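Local coordinates for protein CRISPR-associated endoribonuclease Cas6 1 (Methanocaldococcus jannaschii DSM 2661, PDB 5YI6) that probably processes CRISPR transcripts into crRNA as an RNA-binding endoribonuclease in the defence against viruses and other mobile genetic elements, at residues K167-A172 against E228-G233; Y32-S37 against L99-L104. One frame throughout, in Å; residues are numbered along the deposited sequence.

Interaction 1: K167-A172 against E228-G233; sequences KKKYEA and EKNSMG. With PO4 (phosphate ion), chain K.
Lys-169, reaching out from helix 158-174, meets Asn-230 of the loop before strand 237-240: the two side chains come from opposite directions, and Lys-169 NZ donates a hydrogen bond of 2.7 Å to Asn-230 OD1. The ammonium lies in the plane of the amide and uses a lone pair of the oxygen, at a C=O...N angle of 131°. Lys-169 CD passes 3.4 Å from Asn-230 OD1, and the bend at the third torsion (chi3 -46°) then turns CE and NZ to reach that oxygen. Three more acceptors surround Lys-169 NZ, the carbonyls of Gly-225 and Gly-227 and Asn-165 OD1, so its three hydrogens must be shared among four oxygens. Asn-230 ND2 spends its hydrogens on the carbonyls of Phe-226 and Phe-234. The buried amide is thus fixed in its rotation, oxygen toward the lysine and nitrogen toward the loop backbone. Glu-228 lies nearest the helix by backbone, its CA 9.4 Å from that of Lys-169, but its side chain turns elsewhere, OE2 accepting from Lys-137 N. Just beyond, Lys-229 N gives an almost straight bond (2.9 Å, 169°) to O4 of a phosphate, probably picked up from the crystallisation liquor. With Gly-225, Gly-227 and Gly-233 in their characteristic spacing, the loop is the C-terminal glycine-rich loop of RAMP proteins, the family signature of Cas6, here tied to a helix of the C-terminal region by one lysine and folded round one asparagine.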
# COMPACT_ATOMS: atom_id res chain seq x y z
N LYS A 167 -12.08 2.68 -11.04
CA LYS A 167 -13.38 2.16 -11.46
C LYS A 167 -13.25 0.73 -12.00
O LYS A 167 -14.09 -0.14 -11.69
CB LYS A 167 -13.98 3.09 -12.51
CG LYS A 167 -14.30 4.50 -11.95
CD LYS A 167 -14.74 5.46 -13.07
CE LYS A 167 -15.21 6.81 -12.52
NZ LYS A 167 -15.48 7.83 -13.59
N LYS A 168 -12.20 0.46 -12.78
CA LYS A 168 -12.02 -0.91 -13.28
C LYS A 168 -11.74 -1.89 -12.15
O LYS A 168 -12.24 -3.02 -12.17
CB LYS A 168 -10.89 -0.93 -14.30
CG LYS A 168 -11.23 -0.22 -15.61
CD LYS A 168 -10.04 -0.22 -16.56
CE LYS A 168 -10.23 0.74 -17.72
NZ LYS A 168 -8.92 1.18 -18.28
N LYS A 169 -10.92 -1.49 -11.18
CA LYS A 169 -10.65 -2.35 -10.02
C LYS A 169 -11.90 -2.59 -9.22
O LYS A 169 -12.12 -3.70 -8.72
CB LYS A 169 -9.57 -1.72 -9.09
CG LYS A 169 -8.17 -1.80 -9.59
CD LYS A 169 -7.15 -1.47 -8.42
CE LYS A 169 -7.58 -0.21 -7.65
NZ LYS A 169 -6.34 0.56 -7.20
N TYR A 170 -12.74 -1.55 -9.06
CA TYR A 170 -14.01 -1.72 -8.37
C TYR A 170 -14.84 -2.83 -9.05
O TYR A 170 -15.37 -3.72 -8.38
CB TYR A 170 -14.80 -0.40 -8.37
CG TYR A 170 -16.10 -0.47 -7.64
CD1 TYR A 170 -16.21 0.00 -6.34
CD2 TYR A 170 -17.24 -1.02 -8.25
CE1 TYR A 170 -17.40 -0.06 -5.66
CE2 TYR A 170 -18.42 -1.10 -7.58
CZ TYR A 170 -18.50 -0.62 -6.28
OH TYR A 170 -19.69 -0.70 -5.59
N GLU A 171 -14.97 -2.75 -10.37
CA GLU A 171 -15.75 -3.77 -11.07
C GLU A 171 -15.09 -5.14 -10.97
O GLU A 171 -15.78 -6.16 -10.88
CB GLU A 171 -15.97 -3.39 -12.55
CG GLU A 171 -16.74 -2.10 -12.67
CD GLU A 171 -17.23 -1.81 -14.08
OE1 GLU A 171 -16.75 -2.44 -15.05
OE2 GLU A 171 -18.09 -0.91 -14.19
N ALA A 172 -13.75 -5.18 -11.01
CA ALA A 172 -13.06 -6.48 -10.93
C ALA A 172 -13.23 -7.10 -9.56
O ALA A 172 -13.35 -8.33 -9.44
CB ALA A 172 -11.57 -6.33 -11.26
N GLU A 228 -1.83 1.33 -9.39
CA GLU A 228 -1.55 -0.07 -9.71
C GLU A 228 -0.58 -0.69 -8.70
O GLU A 228 -0.02 -0.01 -7.84
CB GLU A 228 -0.97 -0.18 -11.13
CG GLU A 228 -1.92 0.34 -12.16
CD GLU A 228 -1.26 0.40 -13.53
OE1 GLU A 228 -0.93 -0.68 -14.07
OE2 GLU A 228 -1.07 1.49 -14.05
N LYS A 229 -0.39 -2.01 -8.84
CA LYS A 229 0.52 -2.79 -7.98
C LYS A 229 0.16 -2.64 -6.50
O LYS A 229 1.05 -2.61 -5.62
CB LYS A 229 1.98 -2.42 -8.20
CG LYS A 229 2.48 -2.71 -9.66
CD LYS A 229 2.07 -4.13 -10.10
CE LYS A 229 2.72 -4.54 -11.44
NZ LYS A 229 1.99 -5.68 -12.05
N ASN A 230 -1.13 -2.52 -6.20
CA ASN A 230 -1.52 -2.38 -4.79
C ASN A 230 -0.96 -3.51 -3.94
O ASN A 230 -0.49 -3.29 -2.81
CB ASN A 230 -3.05 -2.35 -4.66
CG ASN A 230 -3.67 -1.15 -5.35
OD1 ASN A 230 -4.71 -1.28 -6.01
ND2 ASN A 230 -3.01 0.04 -5.25
N SER A 231 -1.04 -4.75 -4.45
CA SER A 231 -0.72 -5.90 -3.63
C SER A 231 0.78 -6.07 -3.43
O SER A 231 1.18 -6.93 -2.64
CB SER A 231 -1.37 -7.19 -4.20
OG SER A 231 -0.78 -7.52 -5.44
N MET A 232 1.60 -5.28 -4.12
CA MET A 232 3.03 -5.17 -3.87
C MET A 232 3.38 -3.98 -2.97
O MET A 232 4.56 -3.64 -2.83
CB MET A 232 3.78 -5.06 -5.21
CG MET A 232 3.74 -6.34 -6.02
SD MET A 232 4.40 -6.06 -7.70
CE MET A 232 5.97 -5.29 -7.32
N GLY A 233 2.37 -3.32 -2.39
CA GLY A 233 2.57 -2.28 -1.39
C GLY A 233 2.54 -0.87 -1.90
O GLY A 233 3.28 -0.01 -1.36
P PO4 K . -1.61 -3.86 -12.35
O1 PO4 K . -2.85 -3.25 -12.98
O2 PO4 K . -0.36 -3.19 -12.92
O3 PO4 K . -1.56 -5.34 -12.66
O4 PO4 K . -1.69 -3.71 -10.84

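Interaction 2: Y32-S37 against L99-L104; sequences YNKIHS and LEDGKL. With PO4 (phosphate ion), chain I.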
# COMPACT_ATOMS: atom_id res chain seq x y z
N TYR A 32 4.89 -10.76 0.50
CA TYR A 32 4.60 -11.83 -0.46
C TYR A 32 4.97 -13.20 0.12
O TYR A 32 4.20 -14.16 0.05
CB TYR A 32 5.36 -11.56 -1.75
CG TYR A 32 5.12 -12.64 -2.80
CD1 TYR A 32 4.12 -12.49 -3.77
CD2 TYR A 32 5.85 -13.82 -2.79
CE1 TYR A 32 3.87 -13.50 -4.73
CE2 TYR A 32 5.60 -14.84 -3.73
CZ TYR A 32 4.62 -14.65 -4.69
OH TYR A 32 4.38 -15.66 -5.61
N ASN A 33 6.17 -13.30 0.72
CA ASN A 33 6.64 -14.58 1.23
C ASN A 33 5.79 -15.08 2.38
O ASN A 33 5.59 -16.29 2.48
CB ASN A 33 8.13 -14.50 1.64
CG ASN A 33 9.05 -14.30 0.42
OD1 ASN A 33 8.62 -14.47 -0.73
ND2 ASN A 33 10.29 -13.88 0.65
N LYS A 34 5.25 -14.18 3.23
CA LYS A 34 4.34 -14.64 4.28
C LYS A 34 3.06 -15.20 3.67
O LYS A 34 2.60 -16.28 4.04
CB LYS A 34 3.96 -13.49 5.24
CG LYS A 34 5.14 -12.89 6.05
CD LYS A 34 5.78 -13.97 6.91
CE LYS A 34 6.77 -13.31 7.92
NZ LYS A 34 7.51 -14.33 8.72
N ILE A 35 2.46 -14.46 2.74
CA ILE A 35 1.18 -14.90 2.15
C ILE A 35 1.33 -16.25 1.45
O ILE A 35 0.42 -17.10 1.51
CB ILE A 35 0.67 -13.80 1.18
CG1 ILE A 35 0.18 -12.58 1.99
CG2 ILE A 35 -0.46 -14.34 0.27
CD1 ILE A 35 -0.05 -11.33 1.10
N HIS A 36 2.47 -16.49 0.80
CA HIS A 36 2.69 -17.71 0.04
C HIS A 36 3.49 -18.76 0.81
O HIS A 36 3.92 -19.77 0.24
CB HIS A 36 3.34 -17.38 -1.29
CG HIS A 36 2.47 -16.51 -2.15
ND1 HIS A 36 2.38 -15.14 -1.99
CD2 HIS A 36 1.59 -16.82 -3.13
CE1 HIS A 36 1.52 -14.65 -2.86
NE2 HIS A 36 1.02 -15.65 -3.56
N SER A 37 3.60 -18.59 2.12
CA SER A 37 4.39 -19.50 2.95
C SER A 37 3.73 -20.88 3.12
O SER A 37 2.51 -21.01 3.22
CB SER A 37 4.59 -18.85 4.34
OG SER A 37 5.27 -19.75 5.19
N LEU A 99 0.19 -12.86 13.49
CA LEU A 99 0.29 -12.87 14.96
C LEU A 99 0.78 -14.22 15.46
O LEU A 99 1.58 -14.27 16.40
CB LEU A 99 -1.04 -12.50 15.60
CG LEU A 99 -1.37 -11.02 15.46
CD1 LEU A 99 -2.80 -10.75 15.89
CD2 LEU A 99 -0.37 -10.14 16.23
N GLU A 100 0.33 -15.33 14.85
CA GLU A 100 0.80 -16.65 15.26
C GLU A 100 2.28 -16.84 14.94
O GLU A 100 3.05 -17.36 15.75
CB GLU A 100 -0.05 -17.75 14.60
CG GLU A 100 0.46 -19.16 14.92
CD GLU A 100 -0.34 -20.29 14.28
OE1 GLU A 100 -1.46 -20.07 13.79
OE2 GLU A 100 0.16 -21.42 14.27
N ASP A 101 2.69 -16.47 13.73
CA ASP A 101 4.10 -16.48 13.35
C ASP A 101 4.92 -15.61 14.31
O ASP A 101 5.88 -16.08 14.94
CB ASP A 101 4.17 -16.00 11.88
CG ASP A 101 5.57 -15.84 11.35
OD1 ASP A 101 6.56 -15.94 12.10
OD2 ASP A 101 5.69 -15.60 10.13
N GLY A 102 4.55 -14.34 14.42
CA GLY A 102 5.12 -13.44 15.40
C GLY A 102 6.36 -12.69 14.96
O GLY A 102 6.83 -11.82 15.72
N LYS A 103 6.92 -12.99 13.80
CA LYS A 103 8.14 -12.35 13.35
C LYS A 103 8.04 -11.93 11.89
O LYS A 103 7.46 -12.63 11.06
CB LYS A 103 9.37 -13.24 13.55
CG LYS A 103 9.53 -13.65 15.02
CD LYS A 103 10.96 -13.99 15.34
CE LYS A 103 11.74 -12.68 15.51
NZ LYS A 103 13.20 -12.86 15.72
N LEU A 104 8.63 -10.78 11.58
CA LEU A 104 8.67 -10.28 10.20
C LEU A 104 10.05 -9.72 9.95
O LEU A 104 10.49 -8.81 10.64
CB LEU A 104 7.61 -9.17 9.98
CG LEU A 104 7.63 -8.51 8.60
CD1 LEU A 104 7.10 -9.48 7.56
CD2 LEU A 104 6.79 -7.24 8.62
P PO4 I . 8.55 -17.20 6.07
O1 PO4 I . 8.10 -16.21 5.01
O2 PO4 I . 9.62 -18.10 5.47
O3 PO4 I . 7.40 -18.08 6.53
O4 PO4 I . 9.14 -16.44 7.24
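Lys-34 carries the contact between helix 23-35 and the turn that joins helix 88-101 to strand 103-106. Its chain crosses Asp-101 at about a right angle and, bent at the second torsion (chi2 -60°), delivers NZ to Asp-101 OD2 in a 2.6 Å salt bridge. The oxygen is met on its syn side, the ammonium 20° out of the carboxylate plane, and Tyr-42 OH is a further partner of OD2. The same NZ donates to Lys-103 O at 2.9 Å. This is the tight part, closed on the apolar side by buried Leu-104, whose CD1 comes within 3.9 Å of Lys-34 CE. On the looser side a phosphate, probably from the crystallisation liquor, links Lys-34 in the last turn of helix 23-35 to Ser-37 just after it: Lys-34 NZ and Ser-37 OG each bind it at 3.0 Å, to O4 and O3 respectively. A second phosphate pairs with the same ammonium. Lys-103 sends its own amine away, toward the ring of Phe-112. One cation is therefore shared among a carboxylate, a carbonyl and two phosphates; the anions gathered round Lys-34 NZ probably favour its protonated form, and the site can evidently hold phosphate.

How the interactions relate
Interaction 2 closes before interaction 1 opens along the chain, interaction 2 in the N-terminal part of Cas6 and interaction 1 in the C-terminal part. Their centres lie 22 Å apart and their nearest atoms about 6 Å, without touching. Helix 23-35 connects them indirectly: its far end carries interaction 2, while near its start Gln-24 NE2 hydrogen-bonds Met-232 O in the loop of interaction 1. By similarity, Tyr-32 on this helix is the proton acceptor, and the side chain of Asn-230 is about 7 Å from that of Lys-53, the proposed transition-state stabiliser. The glycine-rich loop thus approaches the probable catalytic region from the C-terminal half, whereas 99-104 meets the C-terminal end of that helix within the N-terminal half.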